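Local atomic coordinates of two-domain protein containing predicted PHP-like metal-dependent phosphoesterase (Bacteroides vulgatus ATCC 8482, PDB entry 3E38), a protein that binds zinc ions in a PHP-like domain and is probably a metal-dependent phosphoesterase, perhaps with 5'-3' exonuclease activity on DNA or RNA. Residues A43-L48 and P198-Y203. Numbering follows the deposited sequence.
Sequences AYRDGL and PIQTDY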
loop_
_atom_site.group_PDB
_atom_site.type_symbol
_atom_site.label_atom_id
_atom_site.label_comp_id
_atom_site.label_asym_id
_atom_site.label_seq_id
_atom_site.Cartn_x
_atom_site.Cartn_y
_atom_site.Cartn_z
ATOM N N ALA B 43 10.854 -11.118 13.435
ATOM C CA ALA B 43 11.762 -11.965 12.620
ATOM C C ALA B 43 10.957 -13.015 11.908
ATOM O O ALA B 43 11.080 -13.228 10.712
ATOM C CB ALA B 43 12.872 -12.614 13.474
ATOM N N TYR B 44 10.077 -13.639 12.660
ATOM C CA TYR B 44 9.194 -14.645 12.100
ATOM C C TYR B 44 8.425 -14.056 10.931
ATOM O O TYR B 44 8.427 -14.551 9.794
ATOM C CB TYR B 44 8.182 -15.126 13.160
ATOM C CG TYR B 44 7.282 -16.187 12.640
ATOM C CD1 TYR B 44 7.793 -17.428 12.297
ATOM C CD2 TYR B 44 5.923 -15.957 12.444
ATOM C CE1 TYR B 44 6.986 -18.417 11.787
ATOM C CE2 TYR B 44 5.089 -16.962 11.947
ATOM C CZ TYR B 44 5.649 -18.187 11.624
ATOM O OH TYR B 44 4.900 -19.215 11.141
ATOM N N ARG B 45 7.717 -12.996 11.252
ATOM C CA ARG B 45 6.830 -12.334 10.272
ATOM C C ARG B 45 7.563 -11.919 9.000
ATOM O O ARG B 45 7.045 -12.071 7.895
ATOM C CB ARG B 45 6.144 -11.131 10.918
ATOM C CG ARG B 45 5.019 -10.575 10.121
ATOM C CD ARG B 45 4.119 -9.640 10.985
ATOM N NE ARG B 45 4.850 -8.516 11.559
ATOM C CZ ARG B 45 4.971 -8.241 12.851
ATOM N NH1 ARG B 45 4.347 -8.971 13.771
ATOM N NH2 ARG B 45 5.700 -7.187 13.202
ATOM N N ASP B 46 8.782 -11.446 9.177
ATOM C CA ASP B 46 9.615 -10.967 8.072
ATOM C C ASP B 46 10.342 -12.085 7.320
ATOM O O ASP B 46 11.185 -11.793 6.469
ATOM C CB ASP B 46 10.730 -10.006 8.539
ATOM C CG ASP B 46 10.231 -8.664 9.131
ATOM O OD1 ASP B 46 9.011 -8.392 9.183
ATOM O OD2 ASP B 46 11.132 -7.867 9.550
ATOM N N GLY B 47 10.140 -13.334 7.687
ATOM C CA GLY B 47 10.786 -14.457 6.975
ATOM C C GLY B 47 12.262 -14.697 7.274
ATOM O O GLY B 47 13.022 -15.269 6.478
ATOM N N LEU B 48 12.650 -14.225 8.446
ATOM C CA LEU B 48 14.002 -14.360 8.923
ATOM C C LEU B 48 14.108 -15.717 9.480
ATOM O O LEU B 48 13.107 -16.312 9.830
ATOM C CB LEU B 48 14.318 -13.355 10.030
ATOM C CG LEU B 48 14.398 -11.875 9.782
ATOM C CD1 LEU B 48 15.121 -11.247 11.007
ATOM C CD2 LEU B 48 15.146 -11.642 8.525
ATOM N N PRO B 198 9.896 -0.161 17.034
ATOM C CA PRO B 198 9.224 -1.292 16.373
ATOM C C PRO B 198 9.692 -1.338 14.894
ATOM O O PRO B 198 10.073 -0.305 14.319
ATOM C CB PRO B 198 7.719 -0.957 16.529
ATOM C CG PRO B 198 7.680 -0.121 17.827
ATOM C CD PRO B 198 8.959 0.718 17.747
ATOM N N ILE B 199 9.779 -2.538 14.320
ATOM C CA ILE B 199 10.337 -2.689 12.976
ATOM C C ILE B 199 9.535 -1.856 11.954
ATOM O O ILE B 199 10.093 -1.200 11.085
ATOM C CB ILE B 199 10.457 -4.204 12.553
ATOM C CG1 ILE B 199 11.421 -4.389 11.384
ATOM C CG2 ILE B 199 9.070 -4.827 12.258
ATOM C CD1 ILE B 199 12.956 -4.104 11.714
ATOM N N GLN B 200 8.219 -1.829 12.115
ATOM C CA GLN B 200 7.356 -1.167 11.148
ATOM C C GLN B 200 7.560 0.343 11.160
ATOM O O GLN B 200 7.220 1.022 10.231
ATOM C CB GLN B 200 5.872 -1.462 11.404
ATOM C CG GLN B 200 5.461 -2.963 11.504
ATOM C CD GLN B 200 5.328 -3.462 12.919
ATOM O OE1 GLN B 200 6.093 -3.065 13.780
ATOM N NE2 GLN B 200 4.310 -4.329 13.184
ATOM N N THR B 201 8.101 0.853 12.249
ATOM C CA THR B 201 8.294 2.285 12.447
ATOM C C THR B 201 9.444 2.810 11.584
ATOM O O THR B 201 9.434 3.984 11.157
ATOM C CB THR B 201 8.564 2.630 13.927
ATOM O OG1 THR B 201 7.346 2.489 14.688
ATOM C CG2 THR B 201 9.063 4.035 14.063
ATOM N N ASP B 202 10.394 1.927 11.288
ATOM C CA ASP B 202 11.602 2.317 10.512
ATOM C C ASP B 202 11.687 1.789 9.097
ATOM O O ASP B 202 12.630 2.083 8.388
ATOM C CB ASP B 202 12.887 1.881 11.236
ATOM C CG ASP B 202 13.212 2.765 12.436
ATOM O OD1 ASP B 202 12.407 3.678 12.767
ATOM O OD2 ASP B 202 14.256 2.533 13.057
ATOM N N TYR B 203 10.740 0.952 8.708
ATOM C CA TYR B 203 10.743 0.422 7.335
ATOM C C TYR B 203 9.343 0.525 6.823
ATOM O O TYR B 203 8.395 0.133 7.477
ATOM C CB TYR B 203 11.324 -1.025 7.219
ATOM C CG TYR B 203 12.812 -1.124 7.605
ATOM C CD1 TYR B 203 13.820 -0.882 6.701
ATOM C CD2 TYR B 203 13.175 -1.460 8.887
ATOM C CE1 TYR B 203 15.191 -0.947 7.084
ATOM C CE2 TYR B 203 14.481 -1.561 9.276
ATOM C CZ TYR B 203 15.505 -1.308 8.373
ATOM O OH TYR B 203 16.804 -1.406 8.846
#
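Gln200 and Arg45 meet through their end groups, their side chains crossing at about a right angle. From CB of Gln200 the chain goes to CG, set beside the backbone N (chi1 -53°), then bends at chi2, bringing the amide to the arginine. CD lies 3.8 Å from Arg45 NH2, OE1 stays farther away, and NE2 comes to 3.2 Å from Arg45 NH2. Both nitrogens are donors, so this is a touch rather than a hydrogen bond, made obliquely with the amide and guanidinium planes 21° apart. NE2 donates a hydrogen bond to Thr201 OG1 of the second subunit, and NE2 of that subunit's Gln200 donates in return to Thr201 OG1 of this chain; glutamine is long enough to bridge the interface. Cut back to an alanine, this position would probably leave the neighbouring subunit's Thr201 hydroxyl without its amide donor and open a gap beside the guanidinium. Arg45 NH2 also meets Ile199 CG2 at 4.2 Å, the methyl sitting at the guanidinium edge. Alongside, Asp46 OD2 passes 3.9 Å from Ile199 CG1, while its charge is matched by a salt bridge to Arg211. Gly47, lacking a side chain, easily adopts the positive phi that closes helix 36-45 in a Schellman motif, within the beta-alpha-beta crossover from strand 17-22 to 50-56; the contact joins this helix end to the short, weakly bonded helix 199-202 that follows zinc ligands Asp194 and His196 of the PHP-like domain.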